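Local coordinates for protein endonuclease V (Bacillus subtilis, PDB 3GA2) that probably cleaves double-stranded DNA at the second phosphodiester bond 3' to a deoxyinosine, in magnesium-dependent repair of deaminated bases, at residues A[22-27]-A[129-134]; A[61-66]-A[70-75]; A[80-85]-A[96-101]; A[112-117]-A[203-208]; A[172-177]-A[196-201]. The protein carries 1 engineered substitution. All coordinates share one frame; numbering follows the deposited sequence.

Overall arrangement
Four of the five contacts involve the central mixed sheet of this RNase H-like nuclease; interaction 1 instead joins two helices. Interactions 1 and 4 are buried and largely apolar, 4 being nearest the chain's centre. Interactions 2 and 3 are partly buried and share strand 72-81: the first is a backbone hydrogen-bonded hairpin pairing, the second a small hydrophobic helix contact. Interaction 5, at the surface, combines aliphatic packing with an arginine and a bridging water; it uses helix 198-207, as does interaction 4, and the two touch through I196 and I204. F115 links three contacts, its ring packing on A129 and A132 of interaction 1 and on I99 of interaction 3.

Interaction 1 of 5, residues A[22-27]-A[129-134]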
# COMPACT_ATOMS: atom_id res chain seq x y z
N PHE A 22 10.26 -5.97 -14.02
CA PHE A 22 11.64 -6.45 -13.94
C PHE A 22 12.66 -5.32 -13.91
O PHE A 22 13.70 -5.43 -13.27
CB PHE A 22 11.93 -7.41 -15.10
CG PHE A 22 11.38 -8.80 -14.88
CD1 PHE A 22 11.72 -9.53 -13.75
CD2 PHE A 22 10.53 -9.39 -15.82
CE1 PHE A 22 11.24 -10.82 -13.55
CE2 PHE A 22 10.04 -10.68 -15.63
CZ PHE A 22 10.39 -11.40 -14.49
N ASN A 23 12.35 -4.23 -14.59
CA ASN A 23 13.25 -3.09 -14.60
C ASN A 23 13.27 -2.43 -13.23
O ASN A 23 14.32 -2.27 -12.62
CB ASN A 23 12.81 -2.07 -15.66
CG ASN A 23 13.18 -2.50 -17.07
OD1 ASN A 23 12.72 -1.91 -18.05
ND2 ASN A 23 14.02 -3.52 -17.17
N LEU A 24 12.09 -2.06 -12.74
CA LEU A 24 11.98 -1.42 -11.44
C LEU A 24 12.43 -2.32 -10.29
O LEU A 24 13.01 -1.85 -9.31
CB LEU A 24 10.55 -0.96 -11.20
CG LEU A 24 10.02 0.05 -12.23
CD1 LEU A 24 8.56 0.35 -11.91
CD2 LEU A 24 10.85 1.32 -12.20
N LYS A 25 12.16 -3.62 -10.43
CA LYS A 25 12.53 -4.58 -9.40
C LYS A 25 14.02 -4.55 -9.09
O LYS A 25 14.42 -4.78 -7.95
CB LYS A 25 12.12 -6.00 -9.83
CG LYS A 25 12.33 -7.05 -8.76
CD LYS A 25 11.69 -8.38 -9.13
CE LYS A 25 12.34 -9.01 -10.34
NZ LYS A 25 11.78 -10.36 -10.60
N ASN A 26 14.83 -4.25 -10.09
CA ASN A 26 16.27 -4.19 -9.87
C ASN A 26 16.67 -2.87 -9.24
O ASN A 26 17.85 -2.64 -8.96
CB ASN A 26 17.01 -4.41 -11.20
CG ASN A 26 16.80 -5.80 -11.75
OD1 ASN A 26 17.04 -6.80 -11.07
ND2 ASN A 26 16.35 -5.88 -13.00
N ARG A 27 15.69 -2.00 -9.00
CA ARG A 27 15.95 -0.70 -8.39
C ARG A 27 15.38 -0.63 -6.97
O ARG A 27 15.28 0.45 -6.39
CB ARG A 27 15.33 0.41 -9.25
CG ARG A 27 15.97 0.54 -10.63
CD ARG A 27 15.24 1.56 -11.50
NE ARG A 27 15.15 2.87 -10.84
CZ ARG A 27 14.52 3.93 -11.35
NH1 ARG A 27 13.91 3.85 -12.52
NH2 ARG A 27 14.48 5.06 -10.67
N ALA A 129 2.51 -1.23 -3.25
CA ALA A 129 3.26 -0.39 -2.32
C ALA A 129 4.69 -0.15 -2.82
O ALA A 129 5.21 0.97 -2.74
CB ALA A 129 3.29 -1.03 -0.93
N THR A 130 5.33 -1.20 -3.31
CA THR A 130 6.69 -1.08 -3.81
C THR A 130 6.71 -0.27 -5.11
O THR A 130 7.49 0.68 -5.26
CB THR A 130 7.32 -2.47 -4.07
OG1 THR A 130 7.40 -3.18 -2.83
CG2 THR A 130 8.72 -2.34 -4.67
N HIS A 131 5.84 -0.65 -6.04
CA HIS A 131 5.73 0.01 -7.33
C HIS A 131 5.45 1.51 -7.20
O HIS A 131 6.11 2.34 -7.84
CB HIS A 131 4.63 -0.67 -8.16
CG HIS A 131 4.72 -0.41 -9.63
ND1 HIS A 131 4.02 -1.15 -10.56
CD2 HIS A 131 5.43 0.51 -10.33
CE1 HIS A 131 4.28 -0.69 -11.77
NE2 HIS A 131 5.14 0.31 -11.66
N ALA A 132 4.47 1.87 -6.37
CA ALA A 132 4.13 3.28 -6.17
C ALA A 132 5.30 4.09 -5.62
O ALA A 132 5.42 5.28 -5.89
CB ALA A 132 2.93 3.40 -5.23
N ALA A 133 6.16 3.44 -4.84
CA ALA A 133 7.30 4.13 -4.25
C ALA A 133 8.16 4.87 -5.27
O ALA A 133 8.60 5.99 -5.02
CB ALA A 133 8.16 3.15 -3.47
N PHE A 134 8.40 4.24 -6.42
CA PHE A 134 9.21 4.89 -7.44
C PHE A 134 8.61 6.22 -7.88
O PHE A 134 9.33 7.20 -8.03
CB PHE A 134 9.41 3.97 -8.64
CG PHE A 134 10.12 2.69 -8.32
CD1 PHE A 134 9.40 1.52 -8.09
CD2 PHE A 134 11.50 2.66 -8.22
CE1 PHE A 134 10.06 0.34 -7.77
CE2 PHE A 134 12.17 1.48 -7.90
CZ PHE A 134 11.44 0.32 -7.67
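The F134 ring meets both L24 and R27, in different ways. L24 places CB over one face, 4.0 Å from the ring centroid and 25° off the normal, a CH-pi contact displaced toward the rim; the two side chains run past each other in opposite directions. At the far end of the ring, CZ comes within 3.1 Å of L24 O, the carbonyl oxygen that also accepts the 2.7 Å bond from R27 N. R27 CB approaches CE2 obliquely at 3.6 Å; the arginine bends at chi3, and F134 CD2 lies loosely over one face of its guanidinium. Through these groups the C-terminal end of helix 14-25 and the residues that follow it rest on helix 128-136, which on another side packs A129 and A132 against F115 of the central sheet of the RNase H-like fold. An alanine in place of F134 would leave L24 CB without its aromatic partner and is likely to open a gap between the two helices. One turn earlier, H131 swings its imidazole out with CG opposite the backbone N (chi1 -161°), and L24 CD1 reaches NE2 at 3.4 Å. The same imidazole meets the ring of F93 edge-to-face.

Interaction 2 of 5, residues A[61-66]-A[70-75]; sequences CIIVID and KEVIEK
Strands 61-66 and 72-75 run antiparallel, their axes 4.5 Å apart at closest approach and 159° between directions, and a classic beta bulge interrupts their pairing where I73 and E74 both face V64. V64 N gives a nearly straight 2.9 Å bond to E74 O (175°), while V64 O takes I73 N at 2.9 Å and E74 N only weakly. Nearer the turn, D66 N bonds to E71 O at 2.8 Å, and K70 N returns a bond to D66 O. The bulge shifts the register by one residue, so that I65 pairs with V72. This is the hairpin of strands 55-66 and 72-81, at one end of the central sheet, next to strand 41-52 that bears D46, a predicted magnesium ligand. On one face, I63 CD1 lies alongside the K75 chain, 3.5 Å from its CD, and I63 CG2 touches V72 CG1, side chains meeting at a slant; the K75 ammonium salt-bridges E225. On the other face E74 runs beside V64, its carboxylate hydrogen-bonded to T108 and to E107 N. I73, with CG1 lodged between its own N and carbonyl carbon (chi1 59°), leads its chain obliquely over V64, CD1 3.6 Å from V64 CG1.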
# COMPACT_ATOMS: atom_id res chain seq x y z
N CYS A 61 -8.04 7.36 -2.03
CA CYS A 61 -7.98 8.37 -0.99
C CYS A 61 -6.63 8.31 -0.30
O CYS A 61 -6.09 7.23 -0.04
CB CYS A 61 -9.06 8.15 0.07
SG CYS A 61 -10.76 8.48 -0.44
N ILE A 62 -6.08 9.48 -0.01
CA ILE A 62 -4.82 9.58 0.70
C ILE A 62 -5.13 10.40 1.94
O ILE A 62 -5.66 11.51 1.85
CB ILE A 62 -3.74 10.30 -0.14
CG1 ILE A 62 -3.36 9.44 -1.35
CG2 ILE A 62 -2.51 10.57 0.72
CD1 ILE A 62 -2.32 10.08 -2.26
N ILE A 63 -4.83 9.83 3.10
CA ILE A 63 -5.06 10.50 4.37
C ILE A 63 -3.69 10.76 4.98
O ILE A 63 -2.93 9.82 5.18
CB ILE A 63 -5.85 9.62 5.34
CG1 ILE A 63 -7.12 9.10 4.66
CG2 ILE A 63 -6.20 10.41 6.59
CD1 ILE A 63 -8.08 10.18 4.23
N VAL A 64 -3.39 12.02 5.25
CA VAL A 64 -2.11 12.39 5.85
C VAL A 64 -2.32 12.72 7.31
O VAL A 64 -3.20 13.51 7.65
CB VAL A 64 -1.50 13.63 5.15
CG1 VAL A 64 -0.10 13.88 5.67
CG2 VAL A 64 -1.48 13.42 3.64
N ILE A 65 -1.54 12.11 8.20
CA ILE A 65 -1.67 12.42 9.61
C ILE A 65 -0.35 12.96 10.15
O ILE A 65 0.70 12.79 9.53
CB ILE A 65 -2.08 11.19 10.46
CG1 ILE A 65 -0.99 10.12 10.41
CG2 ILE A 65 -3.41 10.62 9.94
CD1 ILE A 65 -1.09 9.11 11.53
N ASP A 66 -0.42 13.63 11.29
CA ASP A 66 0.76 14.17 11.95
C ASP A 66 1.36 12.96 12.65
O ASP A 66 0.65 12.24 13.35
CB ASP A 66 0.35 15.24 12.97
CG ASP A 66 1.51 15.74 13.81
OD1 ASP A 66 1.96 15.01 14.72
OD2 ASP A 66 1.99 16.86 13.54
N LYS A 70 -0.94 12.02 15.59
CA LYS A 70 -1.79 11.10 14.82
C LYS A 70 -3.05 11.78 14.30
O LYS A 70 -4.00 11.11 13.87
CB LYS A 70 -2.18 9.87 15.66
CG LYS A 70 -1.10 8.81 15.78
CD LYS A 70 0.06 9.26 16.65
CE LYS A 70 1.14 8.20 16.73
NZ LYS A 70 2.27 8.62 17.59
N GLU A 71 -3.08 13.11 14.33
CA GLU A 71 -4.24 13.84 13.84
C GLU A 71 -4.19 14.02 12.33
O GLU A 71 -3.12 14.11 11.74
CB GLU A 71 -4.34 15.21 14.54
CG GLU A 71 -4.71 15.09 16.01
CD GLU A 71 -4.54 16.40 16.78
OE1 GLU A 71 -4.84 17.47 16.22
OE2 GLU A 71 -4.11 16.34 17.95
N VAL A 72 -5.36 14.06 11.71
CA VAL A 72 -5.47 14.22 10.26
C VAL A 72 -5.16 15.66 9.88
O VAL A 72 -5.77 16.59 10.41
CB VAL A 72 -6.88 13.84 9.78
CG1 VAL A 72 -6.99 14.04 8.28
CG2 VAL A 72 -7.18 12.40 10.15
N ILE A 73 -4.22 15.85 8.97
CA ILE A 73 -3.86 17.19 8.55
C ILE A 73 -4.24 17.47 7.11
O ILE A 73 -4.32 18.63 6.70
CB ILE A 73 -2.35 17.46 8.73
CG1 ILE A 73 -1.54 16.45 7.92
CG2 ILE A 73 -2.00 17.39 10.20
CD1 ILE A 73 -0.04 16.60 8.08
N GLU A 74 -4.48 16.42 6.34
CA GLU A 74 -4.86 16.60 4.95
C GLU A 74 -5.54 15.36 4.37
O GLU A 74 -5.21 14.23 4.71
CB GLU A 74 -3.63 16.97 4.11
CG GLU A 74 -3.91 17.08 2.61
CD GLU A 74 -2.73 17.63 1.81
OE1 GLU A 74 -1.58 17.19 2.04
OE2 GLU A 74 -2.96 18.50 0.94
N LYS A 75 -6.51 15.59 3.48
CA LYS A 75 -7.22 14.51 2.83
C LYS A 75 -7.44 14.88 1.37
O LYS A 75 -7.86 15.99 1.05
CB LYS A 75 -8.56 14.24 3.51
CG LYS A 75 -8.44 13.75 4.94
CD LYS A 75 -9.71 13.06 5.42
CE LYS A 75 -10.88 14.01 5.49
NZ LYS A 75 -12.10 13.33 6.00

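Interaction 3 of 5, residues A[80-85]-A[96-101]; sequences GRISVP and LPLIIE
The 2.7 Å bond from I100 N to L96 O, the shorter of the two backbone bonds within 96-101, closes the first turn of the helix that carries L98 to G80 and I82; E101 N to P97 O continues the same ladder at 3.0 Å. Across the contact itself there is no hydrogen bond, and the two methyl groups of L98 do the work. With chi1 at -76° the branch point CG stands opposite the carbonyl carbon, and the fork opens toward the strand. CD1 meets I82 CD1 at 3.5 Å, a tight methyl-to-methyl approach in which the two side chains cross at roughly a right angle. The I82 chi1 of -144° lies away from a staggered value, which with the tight methyl pair suggests a somewhat strained fit. The other prong, CD2, lies 3.9 Å from G80 N. G80 has no side chain, and it is its backbone N that the leucine methyl meets. Neighbours on strand 55-66 complete the apolar patch, L98 touching C60 and I82 touching P56, while G80 and I82 are tied by backbone hydrogen bonds to G58 and P56. On its inner side the helix packs I99 and I100 against V128 and F135. Helix 96-105 thereby packs against strands 55-66 and 72-81 at the end of the sheet, as the helix of the crossover from strand 72-81 to the parallel strand 113-116, a connection characteristic of the RNase H-like fold.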
# COMPACT_ATOMS: atom_id res chain seq x y z
N GLY A 80 -12.08 8.17 -11.11
CA GLY A 80 -12.15 8.01 -12.55
C GLY A 80 -12.40 6.57 -12.97
O GLY A 80 -12.19 5.65 -12.18
N ARG A 81 -12.84 6.37 -14.21
CA ARG A 81 -13.10 5.01 -14.70
C ARG A 81 -11.80 4.22 -14.75
O ARG A 81 -10.83 4.65 -15.38
CB ARG A 81 -13.73 5.06 -16.10
CG ARG A 81 -14.19 3.70 -16.62
CD ARG A 81 -14.86 3.83 -17.98
NE ARG A 81 -13.91 4.23 -19.02
CZ ARG A 81 -12.93 3.45 -19.47
NH1 ARG A 81 -12.77 2.23 -18.99
NH2 ARG A 81 -12.12 3.90 -20.42
N ILE A 82 -11.78 3.08 -14.08
CA ILE A 82 -10.59 2.24 -14.05
C ILE A 82 -10.48 1.48 -15.37
O ILE A 82 -11.49 1.06 -15.94
CB ILE A 82 -10.66 1.23 -12.89
CG1 ILE A 82 -9.27 1.01 -12.31
CG2 ILE A 82 -11.24 -0.10 -13.36
CD1 ILE A 82 -8.77 2.17 -11.49
N SER A 83 -9.25 1.30 -15.85
CA SER A 83 -9.03 0.59 -17.10
C SER A 83 -9.32 -0.91 -16.97
O SER A 83 -8.87 -1.56 -16.04
CB SER A 83 -7.58 0.78 -17.56
OG SER A 83 -6.66 0.27 -16.61
N VAL A 84 -10.10 -1.44 -17.92
CA VAL A 84 -10.45 -2.85 -17.91
C VAL A 84 -9.20 -3.71 -18.13
O VAL A 84 -8.47 -3.52 -19.10
CB VAL A 84 -11.48 -3.17 -19.02
CG1 VAL A 84 -10.99 -2.65 -20.36
CG2 VAL A 84 -11.73 -4.67 -19.08
N PRO A 85 -8.96 -4.68 -17.23
CA PRO A 85 -7.79 -5.56 -17.34
C PRO A 85 -7.78 -6.43 -18.59
O PRO A 85 -8.53 -7.40 -18.69
CB PRO A 85 -7.87 -6.38 -16.06
CG PRO A 85 -9.35 -6.50 -15.84
CD PRO A 85 -9.82 -5.08 -16.11
N LEU A 96 -2.11 2.73 -10.12
CA LEU A 96 -1.14 3.80 -10.08
C LEU A 96 -1.63 5.14 -10.62
O LEU A 96 -1.43 6.18 -9.99
CB LEU A 96 0.13 3.37 -10.81
CG LEU A 96 1.26 2.85 -9.90
CD1 LEU A 96 0.69 1.92 -8.85
CD2 LEU A 96 2.31 2.13 -10.75
N PRO A 97 -2.29 5.14 -11.80
CA PRO A 97 -2.78 6.42 -12.34
C PRO A 97 -3.61 7.21 -11.33
O PRO A 97 -3.40 8.41 -11.15
CB PRO A 97 -3.59 5.97 -13.57
CG PRO A 97 -2.79 4.78 -14.04
CD PRO A 97 -2.53 4.04 -12.74
N LEU A 98 -4.55 6.54 -10.66
CA LEU A 98 -5.36 7.21 -9.66
C LEU A 98 -4.53 7.59 -8.43
O LEU A 98 -4.76 8.62 -7.81
CB LEU A 98 -6.54 6.33 -9.23
CG LEU A 98 -7.69 6.24 -10.24
CD1 LEU A 98 -8.71 5.22 -9.79
CD2 LEU A 98 -8.32 7.62 -10.39
N ILE A 99 -3.57 6.74 -8.09
CA ILE A 99 -2.71 6.99 -6.93
C ILE A 99 -1.85 8.23 -7.17
O ILE A 99 -1.73 9.10 -6.30
CB ILE A 99 -1.79 5.79 -6.64
CG1 ILE A 99 -2.65 4.55 -6.36
CG2 ILE A 99 -0.88 6.10 -5.45
CD1 ILE A 99 -1.86 3.26 -6.16
N ILE A 100 -1.26 8.30 -8.35
CA ILE A 100 -0.41 9.42 -8.72
C ILE A 100 -1.22 10.71 -8.75
O ILE A 100 -0.78 11.74 -8.26
CB ILE A 100 0.23 9.20 -10.09
CG1 ILE A 100 0.94 7.85 -10.12
CG2 ILE A 100 1.20 10.33 -10.40
CD1 ILE A 100 1.94 7.68 -8.99
N GLU A 101 -2.42 10.64 -9.33
CA GLU A 101 -3.29 11.80 -9.42
C GLU A 101 -3.58 12.39 -8.05
O GLU A 101 -3.52 13.60 -7.85
CB GLU A 101 -4.61 11.43 -10.10
CG GLU A 101 -4.73 11.92 -11.52
CD GLU A 101 -4.45 13.40 -11.64
OE1 GLU A 101 -5.08 14.19 -10.89
OE2 GLU A 101 -3.60 13.78 -12.47

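Interaction 4 of 5, residues A[112-117]-A[203-208]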
# COMPACT_ATOMS: atom_id res chain seq x y z
N VAL A 112 6.37 9.11 4.74
CA VAL A 112 6.17 7.68 4.46
C VAL A 112 4.71 7.41 4.11
O VAL A 112 3.80 8.02 4.67
CB VAL A 112 6.54 6.80 5.68
CG1 VAL A 112 5.69 7.17 6.88
CG2 VAL A 112 6.34 5.32 5.35
N PHE A 113 4.49 6.50 3.16
CA PHE A 113 3.14 6.15 2.73
C PHE A 113 2.83 4.69 3.03
O PHE A 113 3.56 3.80 2.61
CB PHE A 113 2.98 6.35 1.22
CG PHE A 113 2.96 7.79 0.78
CD1 PHE A 113 1.79 8.35 0.28
CD2 PHE A 113 4.12 8.55 0.79
CE1 PHE A 113 1.77 9.66 -0.20
CE2 PHE A 113 4.12 9.86 0.30
CZ PHE A 113 2.94 10.41 -0.19
N LEU A 114 1.75 4.45 3.76
CA LEU A 114 1.35 3.08 4.06
C LEU A 114 0.17 2.75 3.14
O LEU A 114 -0.81 3.48 3.08
CB LEU A 114 0.94 2.93 5.54
CG LEU A 114 2.03 3.05 6.61
CD1 LEU A 114 2.25 4.50 6.98
CD2 LEU A 114 1.61 2.26 7.85
N PHE A 115 0.29 1.64 2.42
CA PHE A 115 -0.73 1.23 1.47
C PHE A 115 -1.59 0.07 1.91
O PHE A 115 -1.10 -0.88 2.52
CB PHE A 115 -0.08 0.84 0.14
CG PHE A 115 0.52 1.98 -0.61
CD1 PHE A 115 1.70 2.58 -0.19
CD2 PHE A 115 -0.11 2.46 -1.76
CE1 PHE A 115 2.26 3.63 -0.90
CE2 PHE A 115 0.44 3.52 -2.48
CZ PHE A 115 1.62 4.11 -2.05
N ASP A 116 -2.88 0.14 1.59
CA ASP A 116 -3.77 -0.96 1.87
C ASP A 116 -3.50 -1.89 0.69
O ASP A 116 -4.23 -1.89 -0.30
CB ASP A 116 -5.24 -0.51 1.87
CG ASP A 116 -6.19 -1.67 2.16
OD1 ASP A 116 -7.40 -1.42 2.37
OD2 ASP A 116 -5.74 -2.83 2.17
N GLY A 117 -2.42 -2.67 0.81
CA GLY A 117 -2.02 -3.60 -0.24
C GLY A 117 -0.59 -4.09 -0.02
O GLY A 117 0.11 -3.59 0.85
N GLN A 203 8.20 -1.24 12.93
CA GLN A 203 8.11 -0.26 14.01
C GLN A 203 7.12 0.86 13.72
O GLN A 203 6.37 1.28 14.60
CB GLN A 203 9.48 0.36 14.29
CG GLN A 203 10.51 -0.59 14.89
CD GLN A 203 10.02 -1.26 16.16
OE1 GLN A 203 9.37 -0.64 17.00
NE2 GLN A 203 10.36 -2.54 16.32
N ILE A 204 7.14 1.35 12.48
CA ILE A 204 6.22 2.41 12.10
C ILE A 204 4.78 1.89 12.13
O ILE A 204 3.88 2.57 12.60
CB ILE A 204 6.54 2.95 10.68
CG1 ILE A 204 7.89 3.67 10.69
CG2 ILE A 204 5.44 3.91 10.23
CD1 ILE A 204 8.32 4.21 9.33
N THR A 205 4.58 0.67 11.63
CA THR A 205 3.23 0.09 11.61
C THR A 205 2.67 -0.06 13.02
O THR A 205 1.53 0.34 13.29
CB THR A 205 3.22 -1.30 10.91
OG1 THR A 205 3.55 -1.13 9.53
CG2 THR A 205 1.83 -1.94 11.01
N MSE A 206 3.47 -0.62 13.93
CA MSE A 206 3.02 -0.81 15.31
C MSE A 206 2.77 0.50 16.05
O MSE A 206 1.92 0.55 16.94
CB MSE A 206 4.04 -1.65 16.10
CG MSE A 206 4.11 -3.11 15.66
SE MSE A 206 2.38 -3.95 15.56
CE MSE A 206 1.80 -3.72 17.40
N SER A 207 3.51 1.55 15.69
CA SER A 207 3.33 2.84 16.35
C SER A 207 2.02 3.49 15.92
O SER A 207 1.57 4.47 16.51
CB SER A 207 4.48 3.79 16.00
OG SER A 207 5.68 3.39 16.63
N LEU A 208 1.41 2.94 14.87
CA LEU A 208 0.16 3.46 14.33
C LEU A 208 -1.01 2.55 14.65
O LEU A 208 -2.12 2.73 14.14
CB LEU A 208 0.30 3.62 12.82
CG LEU A 208 1.40 4.57 12.34
CD1 LEU A 208 1.53 4.51 10.81
CD2 LEU A 208 1.08 5.97 12.79
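L114 and L208 both set CG opposite the carbonyl carbon, with chi1 of -69° and -60°, and this sends the two side chains toward each other until they meet tip to tip. A single methyl of L208 fits against the fork of L114: its CD1 is 3.7 Å from L114 CD2 and 3.9 Å from L114 CD1. L114 CD2 also comes to 4.3 Å from T205 OG1, a hydroxyl whose polar need is met inside its own helix by a hydrogen bond to S201 O. L208 follows the C-terminal part of helix 198-207, where Q203 O is a doubly used acceptor: it takes S207 N at 3.1 Å and S207 OG at 3.0 Å, from opposite faces of the carbonyl plane. The strand is fixed on its side by backbone hydrogen bonds of L114 to A43 and V45, and it turns F115 to the opposite face of the sheet, where the ring touches L136. Two residues beyond L114 comes D116, predicted to bind magnesium, which has a salt bridge to K145 and lies close to D46. Helix and strand thus meet almost wholly through aliphatic carbon, the T205 hydroxyl only grazing L114 CD2, with no hydrogen bond across the contact, so the fit depends on the shape of the two leucines and on dispersion forces rather than on any polar match.

Interaction 5 of 5, residues A[172-177]-A[196-201]; sequences GEVYGR and IDLDSS
The N-terminal turn of helix 198-207, capped by D197, presses L198 against V174 and R177 of strand 173-179. D197 OD1 is the capping acceptor: S200 N reaches it at 2.6 Å, nearly in line with the C-O bond, and S200 OG adds a second bond of 2.6 Å on the syn side, tilted out of the carboxylate plane. D197 O is likewise used twice, by S201 N and S201 OG. From this fixed turn L198 extends with CG trans to its backbone N (chi1 -173°), and its CD2 slots between the two strand residues. V174 CG1 meets that methyl at 3.6 Å, the side chains crossing at about a right angle. R177 runs extended over the leucine, so that L198 CG lies 3.6 Å above one guanidinium face, toward its rim, and CD2 comes within 3.2 Å of NE. The charged end is fixed by more than this: NE forms a salt bridge with D167, Y165 makes a cation-pi contact with the group, and at its edge a water accepts from NH1 at 2.8 Å and donates to D199 OD1 at 2.7 Å. A leucine in place of R177 would probably strand D167 without its charge partner and break the water link to D199. Strand 173-179 lies between strands 165-170 and 188-194, and L198 also touches L190 and C192 of the latter, while S201 reaches C192 and I141, which seats the helix start on this end of the sheet.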
# COMPACT_ATOMS: atom_id res chain seq x y z
N GLY A 172 14.46 -19.00 1.03
CA GLY A 172 15.47 -18.46 1.93
C GLY A 172 15.50 -16.94 1.98
O GLY A 172 16.46 -16.36 2.49
N GLU A 173 14.46 -16.30 1.46
CA GLU A 173 14.40 -14.84 1.49
C GLU A 173 13.16 -14.37 2.24
O GLU A 173 12.10 -14.98 2.14
CB GLU A 173 14.40 -14.28 0.06
CG GLU A 173 15.80 -14.18 -0.52
CD GLU A 173 15.81 -13.59 -1.92
OE1 GLU A 173 15.11 -12.57 -2.15
OE2 GLU A 173 16.54 -14.13 -2.78
N VAL A 174 13.32 -13.29 2.99
CA VAL A 174 12.20 -12.75 3.75
C VAL A 174 11.35 -11.84 2.88
O VAL A 174 11.79 -10.76 2.50
CB VAL A 174 12.68 -11.94 4.96
CG1 VAL A 174 11.48 -11.31 5.66
CG2 VAL A 174 13.44 -12.83 5.93
N TYR A 175 10.14 -12.28 2.56
CA TYR A 175 9.25 -11.45 1.74
C TYR A 175 8.48 -10.44 2.57
O TYR A 175 8.14 -9.36 2.09
CB TYR A 175 8.25 -12.32 0.96
CG TYR A 175 8.79 -12.91 -0.32
CD1 TYR A 175 8.07 -12.80 -1.51
CD2 TYR A 175 10.01 -13.58 -0.34
CE1 TYR A 175 8.55 -13.35 -2.70
CE2 TYR A 175 10.50 -14.14 -1.53
CZ TYR A 175 9.77 -14.02 -2.70
OH TYR A 175 10.28 -14.53 -3.87
N GLY A 176 8.19 -10.80 3.82
CA GLY A 176 7.45 -9.93 4.71
C GLY A 176 7.13 -10.63 6.02
O GLY A 176 7.77 -11.62 6.36
N ARG A 177 6.14 -10.13 6.75
CA ARG A 177 5.76 -10.74 8.02
C ARG A 177 4.24 -10.88 8.21
O ARG A 177 3.46 -10.10 7.65
CB ARG A 177 6.32 -9.91 9.19
CG ARG A 177 7.84 -9.94 9.32
CD ARG A 177 8.36 -8.99 10.39
NE ARG A 177 9.80 -9.13 10.58
CZ ARG A 177 10.55 -8.32 11.32
NH1 ARG A 177 10.00 -7.29 11.95
NH2 ARG A 177 11.86 -8.54 11.43
N ILE A 196 13.04 1.42 2.55
CA ILE A 196 12.89 1.22 3.99
C ILE A 196 13.09 -0.26 4.32
O ILE A 196 12.70 -1.12 3.53
CB ILE A 196 11.49 1.68 4.44
CG1 ILE A 196 11.32 1.55 5.95
CG2 ILE A 196 10.43 0.83 3.73
CD1 ILE A 196 9.97 2.08 6.45
N ASP A 197 13.68 -0.55 5.48
CA ASP A 197 13.90 -1.93 5.89
C ASP A 197 12.69 -2.51 6.62
O ASP A 197 11.77 -1.79 7.00
CB ASP A 197 15.16 -2.07 6.76
CG ASP A 197 15.10 -1.25 8.03
OD1 ASP A 197 14.01 -1.00 8.56
OD2 ASP A 197 16.18 -0.87 8.53
N LEU A 198 12.69 -3.83 6.79
CA LEU A 198 11.58 -4.50 7.45
C LEU A 198 11.39 -4.06 8.89
O LEU A 198 10.26 -3.89 9.36
CB LEU A 198 11.78 -6.02 7.40
CG LEU A 198 10.58 -6.83 7.91
CD1 LEU A 198 9.30 -6.32 7.23
CD2 LEU A 198 10.78 -8.32 7.62
N ASP A 199 12.50 -3.86 9.59
CA ASP A 199 12.45 -3.44 10.98
C ASP A 199 11.70 -2.12 11.13
O ASP A 199 10.84 -1.98 11.99
CB ASP A 199 13.85 -3.27 11.53
CG ASP A 199 13.91 -3.44 13.01
OD1 ASP A 199 13.75 -4.59 13.47
OD2 ASP A 199 14.10 -2.44 13.73
N SER A 200 12.03 -1.16 10.28
CA SER A 200 11.39 0.15 10.34
C SER A 200 9.93 0.04 9.91
O SER A 200 9.07 0.68 10.48
CB SER A 200 12.13 1.15 9.46
OG SER A 200 13.50 1.25 9.83
N SER A 201 9.66 -0.78 8.90
CA SER A 201 8.30 -0.95 8.43
C SER A 201 7.46 -1.47 9.58
O SER A 201 6.32 -1.05 9.79
CB SER A 201 8.25 -1.95 7.27
OG SER A 201 8.87 -1.41 6.12
O HOH W 1 11.52 -5.97 13.96